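Side-chain contacts in EreC (PDB 6XCQ), which probably hydrolyses the macrolactone ester of erythromycin and related macrolides, an esterase activity linked to antibiotic resistance: residues E256-L259 and E260-I264; I83-L86 and V87-D91; Q328-A331 and E332-E335. The protein carries 1 engineered substitution. All blocks are in the same frame, centred on the assembly; numbering follows the deposited sequence.

Contact 1 of 3, residues E256-L259 and E260-I264; sequences EYTL and ETLRI
Thr261 folds its hydroxyl back onto the carbonyl of Tyr257, one helical turn earlier. From CB outward, the side chain brings Thr261 CB to 3.2 Å from Tyr257 O; there it branches. Thr261 OG1 lies beside its own backbone N and donates to Tyr257 O at 2.9 Å, while CG2 takes the place anti to that N, and the side chain of Thr261 touches Leu157 of a neighbouring loop. Tyr257 O therefore accepts two hydrogens, from the N-H and the hydroxyl of Thr261, which reach it from opposite faces of its carbonyl plane. A threonine suits this buried place because the helix itself satisfies its polar atom. Thr258 uses its hydroxyl in the same manner toward Ser254 O, and the same rotamer sets Thr258 CG2 alongside Leu262, whose CD1 it meets at 4.1 Å. Leu262 CD1 also touches CD2 of Leu259 at 4.1 Å, the two leucines crossing at a slant, and both press on Trp207. On the partly exposed side, Arg263 grips Glu260 side-on, NE to OE1 at 2.8 Å and NH2 to OE2 at 2.6 Å, both nearly straight (172° and 170°). Both oxygens lie near the guanidinium plane and are met on their syn sides, but from outside the carboxylate plane, so the two groups are not coplanar. Bends at chi2 of Glu260 (61°) and chi3 of Arg263 bring the charged ends together. Such i to i-4 threonine bonds commonly bury hydroxyls in helices; buried leucines and a partly exposed ion pair make helix 244-267 amphipathic, packed among helices 200-208, 212-231 and 279-295.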
ATOM      1  N   GLU A 256     -15.282  -8.115   4.582  1.00 12.81           N
ATOM      2  CA  GLU A 256     -15.722  -7.452   5.808  1.00 16.67           C
ATOM      3  C   GLU A 256     -15.099  -6.065   5.940  1.00 17.94           C
ATOM      4  O   GLU A 256     -15.786  -5.089   6.252  1.00 16.72           O
ATOM      5  CB  GLU A 256     -15.369  -8.303   7.021  1.00  9.98           C
ATOM      6  CG  GLU A 256     -15.678  -7.661   8.367  1.00 16.01           C
ATOM      7  CD  GLU A 256     -14.995  -8.408   9.519  1.00 31.04           C
ATOM      8  OE1 GLU A 256     -15.631  -8.639  10.573  1.00 20.79           O
ATOM      9  OE2 GLU A 256     -13.804  -8.764   9.366  1.00 32.46           O
ATOM     10  N   TYR A 257     -13.790  -5.964   5.721  1.00 24.04           N
ATOM     11  CA  TYR A 257     -13.136  -4.663   5.851  1.00 14.22           C
ATOM     12  C   TYR A 257     -13.455  -3.758   4.671  1.00 16.44           C
ATOM     13  O   TYR A 257     -13.406  -2.525   4.805  1.00 14.92           O
ATOM     14  CB  TYR A 257     -11.630  -4.854   6.016  1.00 15.13           C
ATOM     15  CG  TYR A 257     -11.200  -5.127   7.454  1.00 16.01           C
ATOM     16  CD1 TYR A 257     -11.359  -6.388   8.036  1.00 18.88           C
ATOM     17  CD2 TYR A 257     -10.643  -4.118   8.228  1.00 16.88           C
ATOM     18  CE1 TYR A 257     -10.964  -6.633   9.365  1.00 17.20           C
ATOM     19  CE2 TYR A 257     -10.243  -4.344   9.531  1.00 17.52           C
ATOM     20  CZ  TYR A 257     -10.406  -5.594  10.101  1.00 16.33           C
ATOM     21  OH  TYR A 257     -10.013  -5.773  11.398  1.00 16.00           O
ATOM     22  N   THR A 258     -13.796  -4.331   3.513  1.00 16.41           N
ATOM     23  CA  THR A 258     -14.207  -3.484   2.392  1.00 19.52           C
ATOM     24  C   THR A 258     -15.515  -2.762   2.695  1.00 20.97           C
ATOM     25  O   THR A 258     -15.632  -1.549   2.484  1.00 15.28           O
ATOM     26  CB  THR A 258     -14.330  -4.309   1.114  1.00 12.62           C
ATOM     27  OG1 THR A 258     -13.033  -4.764   0.741  1.00 15.12           O
ATOM     28  CG2 THR A 258     -14.868  -3.453  -0.006  1.00 24.40           C
ATOM     29  N   LEU A 259     -16.509  -3.489   3.212  1.00 17.87           N
ATOM     30  CA  LEU A 259     -17.782  -2.862   3.559  1.00 14.86           C
ATOM     31  C   LEU A 259     -17.611  -1.800   4.649  1.00 18.09           C
ATOM     32  O   LEU A 259     -18.207  -0.714   4.574  1.00 20.01           O
ATOM     33  CB  LEU A 259     -18.793  -3.935   3.994  1.00 15.92           C
ATOM     34  CG  LEU A 259     -19.160  -5.022   2.966  1.00 19.62           C
ATOM     35  CD1 LEU A 259     -20.430  -5.804   3.369  1.00 15.39           C
ATOM     36  CD2 LEU A 259     -19.316  -4.432   1.556  1.00 17.85           C
ATOM     37  N   GLU A 260     -16.808  -2.086   5.676  1.00 16.83           N
ATOM     38  CA  GLU A 260     -16.629  -1.095   6.735  1.00 14.90           C
ATOM     39  C   GLU A 260     -15.892   0.135   6.204  1.00 19.07           C
ATOM     40  O   GLU A 260     -16.227   1.272   6.556  1.00 15.98           O
ATOM     41  CB  GLU A 260     -15.892  -1.721   7.919  1.00 22.30           C
ATOM     42  CG  GLU A 260     -15.474  -0.732   9.019  1.00 16.72           C
ATOM     43  CD  GLU A 260     -16.642  -0.003   9.680  1.00 28.24           C
ATOM     44  OE1 GLU A 260     -17.822  -0.326   9.412  1.00 28.81           O
ATOM     45  OE2 GLU A 260     -16.365   0.911  10.488  1.00 27.04           O
ATOM     46  N   THR A 261     -14.929  -0.073   5.307  1.00 20.35           N
ATOM     47  CA  THR A 261     -14.203   1.054   4.728  1.00 19.12           C
ATOM     48  C   THR A 261     -15.107   1.878   3.811  1.00 22.27           C
ATOM     49  O   THR A 261     -15.008   3.111   3.786  1.00 23.30           O
ATOM     50  CB  THR A 261     -12.962   0.541   3.999  1.00 15.28           C
ATOM     51  OG1 THR A 261     -12.060   0.011   4.967  1.00 15.90           O
ATOM     52  CG2 THR A 261     -12.235   1.684   3.245  1.00 26.14           C
ATOM     53  N   LEU A 262     -16.031   1.222   3.093  1.00 17.41           N
ATOM     54  CA  LEU A 262     -17.028   1.953   2.309  1.00 21.80           C
ATOM     55  C   LEU A 262     -17.912   2.818   3.205  1.00 24.91           C
ATOM     56  O   LEU A 262     -18.169   3.989   2.904  1.00 27.65           O
ATOM     57  CB  LEU A 262     -17.877   0.976   1.507  1.00 16.60           C
ATOM     58  CG  LEU A 262     -17.205   0.311   0.314  1.00 16.06           C
ATOM     59  CD1 LEU A 262     -18.042  -0.883  -0.164  1.00 20.09           C
ATOM     60  CD2 LEU A 262     -16.988   1.328  -0.811  1.00 26.30           C
ATOM     61  N   ARG A 263     -18.389   2.251   4.312  1.00 23.84           N
ATOM     62  CA  ARG A 263     -19.172   3.019   5.274  1.00 16.86           C
ATOM     63  C   ARG A 263     -18.381   4.201   5.809  1.00 27.08           C
ATOM     64  O   ARG A 263     -18.913   5.312   5.923  1.00 26.84           O
ATOM     65  CB  ARG A 263     -19.621   2.119   6.426  1.00 24.82           C
ATOM     66  CG  ARG A 263     -20.510   2.816   7.464  1.00 25.37           C
ATOM     67  CD  ARG A 263     -20.564   2.044   8.799  1.00 25.12           C
ATOM     68  NE  ARG A 263     -19.286   2.105   9.521  1.00 25.63           N
ATOM     69  CZ  ARG A 263     -18.861   3.166  10.199  1.00 26.27           C
ATOM     70  NH1 ARG A 263     -19.617   4.257  10.271  1.00 27.00           N
ATOM     71  NH2 ARG A 263     -17.695   3.136  10.818  1.00 27.60           N
ATOM     72  N   ILE A 264     -17.109   3.985   6.142  1.00 18.34           N
ATOM     73  CA  ILE A 264     -16.291   5.073   6.666  1.00 25.88           C
ATOM     74  C   ILE A 264     -16.043   6.126   5.587  1.00 30.15           C
ATOM     75  O   ILE A 264     -16.197   7.325   5.831  1.00 26.08           O
ATOM     76  CB  ILE A 264     -14.972   4.525   7.236  1.00 23.27           C
ATOM     77  CG1 ILE A 264     -15.245   3.686   8.488  1.00 15.80           C
ATOM     78  CG2 ILE A 264     -14.026   5.673   7.577  1.00 22.66           C
ATOM     79  CD1 ILE A 264     -14.079   2.773   8.839  1.00 18.71           C
TER

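Contact 2 of 3, residues I83-L86 and V87-D91; sequences IRYL and VERHD
Tyr85 presents its ring to the edge of His90, five residues on, in an offset edge-to-face pair with centroids 5.0 Å apart and planes at 72°. The imidazole also donates from His90 NE2 to the phenol oxygen, Tyr85 OH, at 2.9 Å; the bond is bent, at 139°, and OH is somewhat tilted from the imidazole plane. Thr54 hydrogen-bonds to the same hydroxyl, so both polar and ring contacts fix the end of the tyrosine. Arg84 and Glu88 form an i to i+4 salt bridge, familiar in helices, here partly covered by helix 126-146 and the loop of Phe47. Arg84 NE reaches Glu88 OE2 at 2.9 Å, whereas Arg84 NH2 meets the syn lone pair of Glu88 OE1 at 3.1 Å. The planes are 48° apart, which puts NE above the carboxylate plane, and Arg84 bends at chi3 to bring its side-on edge to the acid. Tyr142 OH holds Glu88 OE2 as well, and Pro42 O takes Arg84 NH1, so the ion pair is knitted into its surroundings. Branched aliphatics suit the inner side: Ile83 CG2 lies 4.1 Å from Val87 CG2. After His90 the chain leaves the helix at Asp91, with positive phi. Helix 73-90 lays Ile83 and Leu86 on strand 62-65, meets helix 126-146 through Arg84 and Val87, and packs Leu86 and His90 on helix 54-57.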
ATOM      1  N   ILE A  83      14.803  -1.324  -4.158  1.00 12.55           N
ATOM      2  CA  ILE A  83      14.461  -2.733  -4.361  1.00 17.86           C
ATOM      3  C   ILE A  83      15.711  -3.513  -4.766  1.00 20.77           C
ATOM      4  O   ILE A  83      16.024  -4.560  -4.188  1.00 17.39           O
ATOM      5  CB  ILE A  83      13.329  -2.865  -5.402  1.00 16.92           C
ATOM      6  CG1 ILE A  83      12.013  -2.364  -4.810  1.00 19.03           C
ATOM      7  CG2 ILE A  83      13.154  -4.308  -5.861  1.00 15.38           C
ATOM      8  CD1 ILE A  83      10.928  -2.068  -5.853  1.00 14.13           C
ATOM      9  N   ARG A  84      16.484  -2.975  -5.720  1.00 20.02           N
ATOM     10  CA  ARG A  84      17.748  -3.609  -6.101  1.00 25.19           C
ATOM     11  C   ARG A  84      18.645  -3.840  -4.888  1.00 31.53           C
ATOM     12  O   ARG A  84      19.194  -4.931  -4.705  1.00 22.66           O
ATOM     13  CB  ARG A  84      18.481  -2.754  -7.139  1.00 23.73           C
ATOM     14  CG  ARG A  84      18.066  -3.021  -8.574  1.00 28.09           C
ATOM     15  CD  ARG A  84      19.144  -2.553  -9.532  1.00 22.94           C
ATOM     16  NE  ARG A  84      20.300  -3.438  -9.463  1.00 24.86           N
ATOM     17  CZ  ARG A  84      21.514  -3.125  -9.895  1.00 27.63           C
ATOM     18  NH1 ARG A  84      21.746  -1.929 -10.431  1.00 20.90           N
ATOM     19  NH2 ARG A  84      22.499  -4.009  -9.781  1.00 23.11           N
ATOM     20  N   TYR A  85      18.799  -2.821  -4.041  1.00 21.36           N
ATOM     21  CA  TYR A  85      19.651  -2.961  -2.863  1.00 21.12           C
ATOM     22  C   TYR A  85      19.129  -4.036  -1.911  1.00 22.98           C
ATOM     23  O   TYR A  85      19.897  -4.866  -1.409  1.00 24.34           O
ATOM     24  CB  TYR A  85      19.757  -1.616  -2.150  1.00 27.57           C
ATOM     25  CG  TYR A  85      20.320  -1.707  -0.757  1.00 24.90           C
ATOM     26  CD1 TYR A  85      21.672  -1.948  -0.548  1.00 27.14           C
ATOM     27  CD2 TYR A  85      19.504  -1.534   0.348  1.00 29.16           C
ATOM     28  CE1 TYR A  85      22.195  -2.011   0.730  1.00 25.96           C
ATOM     29  CE2 TYR A  85      20.010  -1.601   1.624  1.00 32.49           C
ATOM     30  CZ  TYR A  85      21.356  -1.837   1.811  1.00 33.72           C
ATOM     31  OH  TYR A  85      21.850  -1.897   3.093  1.00 35.27           O
ATOM     32  N   LEU A  86      17.826  -4.026  -1.631  1.00 20.43           N
ATOM     33  CA  LEU A  86      17.279  -4.978  -0.669  1.00 18.89           C
ATOM     34  C   LEU A  86      17.295  -6.393  -1.232  1.00 19.28           C
ATOM     35  O   LEU A  86      17.579  -7.358  -0.508  1.00 21.01           O
ATOM     36  CB  LEU A  86      15.860  -4.572  -0.277  1.00 18.46           C
ATOM     37  CG  LEU A  86      15.756  -3.282   0.535  1.00 22.21           C
ATOM     38  CD1 LEU A  86      14.299  -2.797   0.633  1.00 15.84           C
ATOM     39  CD2 LEU A  86      16.374  -3.507   1.895  1.00 18.79           C
ATOM     40  N   VAL A  87      17.011  -6.534  -2.524  1.00 16.13           N
ATOM     41  CA  VAL A  87      17.005  -7.856  -3.139  1.00 20.87           C
ATOM     42  C   VAL A  87      18.426  -8.383  -3.275  1.00 26.71           C
ATOM     43  O   VAL A  87      18.744  -9.486  -2.813  1.00 28.38           O
ATOM     44  CB  VAL A  87      16.285  -7.817  -4.497  1.00 22.61           C
ATOM     45  CG1 VAL A  87      16.593  -9.092  -5.293  1.00 26.64           C
ATOM     46  CG2 VAL A  87      14.798  -7.672  -4.285  1.00 21.81           C
ATOM     47  N   GLU A  88      19.310  -7.593  -3.879  1.00 21.25           N
ATOM     48  CA  GLU A  88      20.619  -8.122  -4.238  1.00 22.56           C
ATOM     49  C   GLU A  88      21.598  -8.150  -3.081  1.00 20.86           C
ATOM     50  O   GLU A  88      22.555  -8.932  -3.120  1.00 28.33           O
ATOM     51  CB  GLU A  88      21.213  -7.330  -5.392  1.00 24.33           C
ATOM     52  CG  GLU A  88      20.386  -7.424  -6.629  1.00 27.25           C
ATOM     53  CD  GLU A  88      20.962  -6.584  -7.728  1.00 29.49           C
ATOM     54  OE1 GLU A  88      22.144  -6.213  -7.598  1.00 29.74           O
ATOM     55  OE2 GLU A  88      20.239  -6.278  -8.694  1.00 29.88           O
ATOM     56  N   ARG A  89      21.388  -7.343  -2.044  1.00 21.79           N
ATOM     57  CA  ARG A  89      22.350  -7.309  -0.956  1.00 25.67           C
ATOM     58  C   ARG A  89      21.811  -7.830   0.360  1.00 34.22           C
ATOM     59  O   ARG A  89      22.611  -8.170   1.236  1.00 26.59           O
ATOM     60  CB  ARG A  89      22.887  -5.885  -0.754  1.00 28.41           C
ATOM     61  CG  ARG A  89      23.746  -5.426  -1.912  1.00 34.24           C
ATOM     62  CD  ARG A  89      25.039  -6.248  -2.010  1.00 43.31           C
ATOM     63  NE  ARG A  89      25.965  -5.683  -2.991  1.00 50.76           N
ATOM     64  CZ  ARG A  89      26.801  -4.680  -2.743  1.00 49.21           C
ATOM     65  NH1 ARG A  89      26.850  -4.132  -1.532  1.00 56.93           N
ATOM     66  NH2 ARG A  89      27.597  -4.230  -3.704  1.00 56.01           N
ATOM     67  N   HIS A  90      20.490  -7.927   0.515  1.00 25.80           N
ATOM     68  CA  HIS A  90      19.905  -8.454   1.738  1.00 26.35           C
ATOM     69  C   HIS A  90      18.874  -9.546   1.471  1.00 18.78           C
ATOM     70  O   HIS A  90      18.168  -9.955   2.403  1.00 26.03           O
ATOM     71  CB  HIS A  90      19.295  -7.313   2.563  1.00 21.78           C
ATOM     72  CG  HIS A  90      20.315  -6.362   3.111  1.00 29.93           C
ATOM     73  ND1 HIS A  90      21.026  -6.621   4.261  1.00 25.73           N
ATOM     74  CD2 HIS A  90      20.750  -5.158   2.665  1.00 28.91           C
ATOM     75  CE1 HIS A  90      21.857  -5.622   4.499  1.00 37.38           C
ATOM     76  NE2 HIS A  90      21.705  -4.718   3.548  1.00 30.04           N
ATOM     77  N   ASP A  91      18.760 -10.020   0.227  1.00 24.06           N
ATOM     78  CA  ASP A  91      17.981 -11.224  -0.105  1.00 21.30           C
ATOM     79  C   ASP A  91      16.486 -11.078   0.169  1.00 28.27           C
ATOM     80  O   ASP A  91      15.810 -12.060   0.503  1.00 25.07           O
ATOM     81  CB  ASP A  91      18.524 -12.447   0.638  1.00 34.41           C
ATOM     82  CG  ASP A  91      19.600 -13.164  -0.141  1.00 54.05           C
ATOM     83  OD1 ASP A  91      19.280 -13.724  -1.213  1.00 54.12           O
ATOM     84  OD2 ASP A  91      20.762 -13.156   0.317  1.00 57.54           O
TER

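Contact 3 of 3, residues Q328-A331 and E332-E335; sequences QHLA and EREE
Backbone hydrogen bonds tie Glu332 and Arg333 to the end of the short helix 326-330. Glu332 N donates to His329 O at 2.9 Å, and Arg333 N to Leu330 O at 3.1 Å, closing a type I beta turn from Leu330 to Arg333. The second N-H points well at its oxygen (168°), yet both donors come from above the carbonyl plane, as the tight turn requires. Methylenes pack closely on backbone carbonyls: Glu332 CB lies 3.0 Å from His329 O and Glu332 CG 3.4 Å from Gln328 O, while the carboxylate stays at the exposed side, where its charge is tolerated. Arg333 CB and CG each lie 3.5 Å from Leu330 O. Apolar contact is slighter, Arg333 CD approaching Leu330 CD2 at 4.4 Å; Leu330, buried, packs on Val289 of helix 279-295. Electrostatic contacts gather at the guanidinium of Arg333, turned by a bend at chi3 (54°). Arg333 NH2 pairs with Glu335 OE1 at 3.2 Å, but OE1 lies well out of the guanidinium plane and no N-H points at it; Glu335 OE2 sits over one face. Directed salt bridges come from Asp290, at NH1, and Asp337, at NE. A long arginine suits this buried site, where Asp290, Asp337 and Glu335 would probably offset its charge. A type I turn with successive i to i+3 backbone bonds is characteristic of a helix C-terminus, here leading into the loop before strand 338-345.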
ATOM      1  N   GLN A 328       2.446   1.563  12.534  1.00 14.12           N
ATOM      2  CA  GLN A 328       2.413   1.576  13.993  1.00 16.16           C
ATOM      3  C   GLN A 328       2.012   0.209  14.531  1.00 20.73           C
ATOM      4  O   GLN A 328       2.517  -0.224  15.576  1.00 19.72           O
ATOM      5  CB  GLN A 328       1.467   2.671  14.512  1.00 12.05           C
ATOM      6  CG  GLN A 328       1.464   2.828  16.058  1.00 15.56           C
ATOM      7  CD  GLN A 328       0.725   4.068  16.565  1.00 19.08           C
ATOM      8  OE1 GLN A 328       0.185   4.853  15.785  1.00 18.44           O
ATOM      9  NE2 GLN A 328       0.708   4.250  17.890  1.00 19.53           N
ATOM     10  N   HIS A 329       1.120  -0.496  13.822  1.00 16.41           N
ATOM     11  CA  HIS A 329       0.822  -1.882  14.173  1.00 18.24           C
ATOM     12  C   HIS A 329       2.053  -2.760  13.986  1.00 21.28           C
ATOM     13  O   HIS A 329       2.431  -3.523  14.881  1.00 17.21           O
ATOM     14  CB  HIS A 329      -0.333  -2.431  13.318  1.00 16.69           C
ATOM     15  CG  HIS A 329      -1.660  -1.773  13.554  1.00 15.18           C
ATOM     16  ND1 HIS A 329      -2.582  -2.254  14.458  1.00 12.66           N
ATOM     17  CD2 HIS A 329      -2.229  -0.684  12.981  1.00 12.82           C
ATOM     18  CE1 HIS A 329      -3.663  -1.495  14.428  1.00 15.25           C
ATOM     19  NE2 HIS A 329      -3.477  -0.536  13.537  1.00 12.74           N
ATOM     20  N   LEU A 330       2.687  -2.673  12.815  1.00 15.72           N
ATOM     21  CA  LEU A 330       3.841  -3.515  12.528  1.00 12.58           C
ATOM     22  C   LEU A 330       5.003  -3.247  13.469  1.00 16.31           C
ATOM     23  O   LEU A 330       5.747  -4.174  13.816  1.00 22.02           O
ATOM     24  CB  LEU A 330       4.283  -3.305  11.083  1.00 13.79           C
ATOM     25  CG  LEU A 330       3.284  -3.765  10.028  1.00 18.71           C
ATOM     26  CD1 LEU A 330       3.851  -3.450   8.627  1.00 15.96           C
ATOM     27  CD2 LEU A 330       2.967  -5.269  10.211  1.00 15.69           C
ATOM     28  N   ALA A 331       5.190  -1.999  13.887  1.00 15.44           N
ATOM     29  CA  ALA A 331       6.231  -1.703  14.872  1.00 18.41           C
ATOM     30  C   ALA A 331       5.993  -2.388  16.211  1.00 28.29           C
ATOM     31  O   ALA A 331       6.918  -2.436  17.031  1.00 25.32           O
ATOM     32  CB  ALA A 331       6.347  -0.193  15.098  1.00 18.08           C
ATOM     33  N   GLU A 332       4.783  -2.897  16.453  1.00 21.76           N
ATOM     34  CA  GLU A 332       4.430  -3.622  17.669  1.00 38.91           C
ATOM     35  C   GLU A 332       4.951  -5.052  17.707  1.00 28.54           C
ATOM     36  O   GLU A 332       4.920  -5.663  18.779  1.00 28.16           O
ATOM     37  CB  GLU A 332       2.913  -3.694  17.834  1.00 33.00           C
ATOM     38  CG  GLU A 332       2.223  -2.398  18.143  1.00 29.68           C
ATOM     39  CD  GLU A 332       0.883  -2.630  18.805  1.00 36.98           C
ATOM     40  OE1 GLU A 332       0.698  -2.161  19.948  1.00 52.20           O
ATOM     41  OE2 GLU A 332       0.011  -3.286  18.185  1.00 54.86           O
ATOM     42  N   ARG A 333       5.368  -5.609  16.569  1.00 31.07           N
ATOM     43  CA  ARG A 333       5.785  -7.006  16.510  1.00 31.48           C
ATOM     44  C   ARG A 333       6.898  -7.276  17.510  1.00 33.87           C
ATOM     45  O   ARG A 333       7.876  -6.528  17.574  1.00 24.17           O
ATOM     46  CB  ARG A 333       6.259  -7.354  15.097  1.00 22.29           C
ATOM     47  CG  ARG A 333       5.143  -7.588  14.114  1.00 23.54           C
ATOM     48  CD  ARG A 333       5.660  -7.699  12.684  1.00 21.00           C
ATOM     49  NE  ARG A 333       6.707  -8.704  12.543  1.00 26.80           N
ATOM     50  CZ  ARG A 333       6.471 -10.008  12.415  1.00 31.52           C
ATOM     51  NH1 ARG A 333       5.227 -10.454  12.417  1.00 25.08           N
ATOM     52  NH2 ARG A 333       7.471 -10.863  12.282  1.00 28.38           N
ATOM     53  N   GLU A 334       6.753  -8.357  18.285  1.00 34.20           N
ATOM     54  CA  GLU A 334       7.791  -8.724  19.248  1.00 30.83           C
ATOM     55  C   GLU A 334       9.128  -8.991  18.568  1.00 31.51           C
ATOM     56  O   GLU A 334      10.184  -8.819  19.190  1.00 35.67           O
ATOM     57  CB  GLU A 334       7.361  -9.957  20.048  1.00 36.56           C
ATOM     58  N   GLU A 335       9.109  -9.405  17.301  1.00 28.30           N
ATOM     59  CA  GLU A 335      10.350  -9.638  16.569  1.00 26.84           C
ATOM     60  C   GLU A 335      11.114  -8.357  16.253  1.00 33.91           C
ATOM     61  O   GLU A 335      12.284  -8.443  15.867  1.00 36.81           O
ATOM     62  CB  GLU A 335      10.060 -10.390  15.273  1.00 31.99           C
ATOM     63  CG  GLU A 335       9.378 -11.731  15.469  1.00 38.23           C
ATOM     64  CD  GLU A 335       7.861 -11.633  15.498  1.00 34.70           C
ATOM     65  OE1 GLU A 335       7.200 -12.577  15.025  1.00 51.54           O
ATOM     66  OE2 GLU A 335       7.326 -10.621  15.998  1.00 46.76           O
TER

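Overall arrangement
All three contacts are local, each made within one unbroken piece of chain, and all are partly buried. Contact 1 lies within a long helix and contact 2 at the C-terminal end of another, on opposite sides of the chain's centre, their own centres about 36 Å apart; both set apolar residues inward and an arginine-glutamate pair outward. They differ in spacing, three residues in contact 1 and four in contact 2, where an aromatic pair is added. Contact 3 lies at a turn, relies on backbone bonds and sends its arginine inward to acids. Contacts 1 and 3, nearest atoms about 8 Å apart, both lean on helix 279-295, whereas contact 2 packs against strand 62-65 of the central sheet.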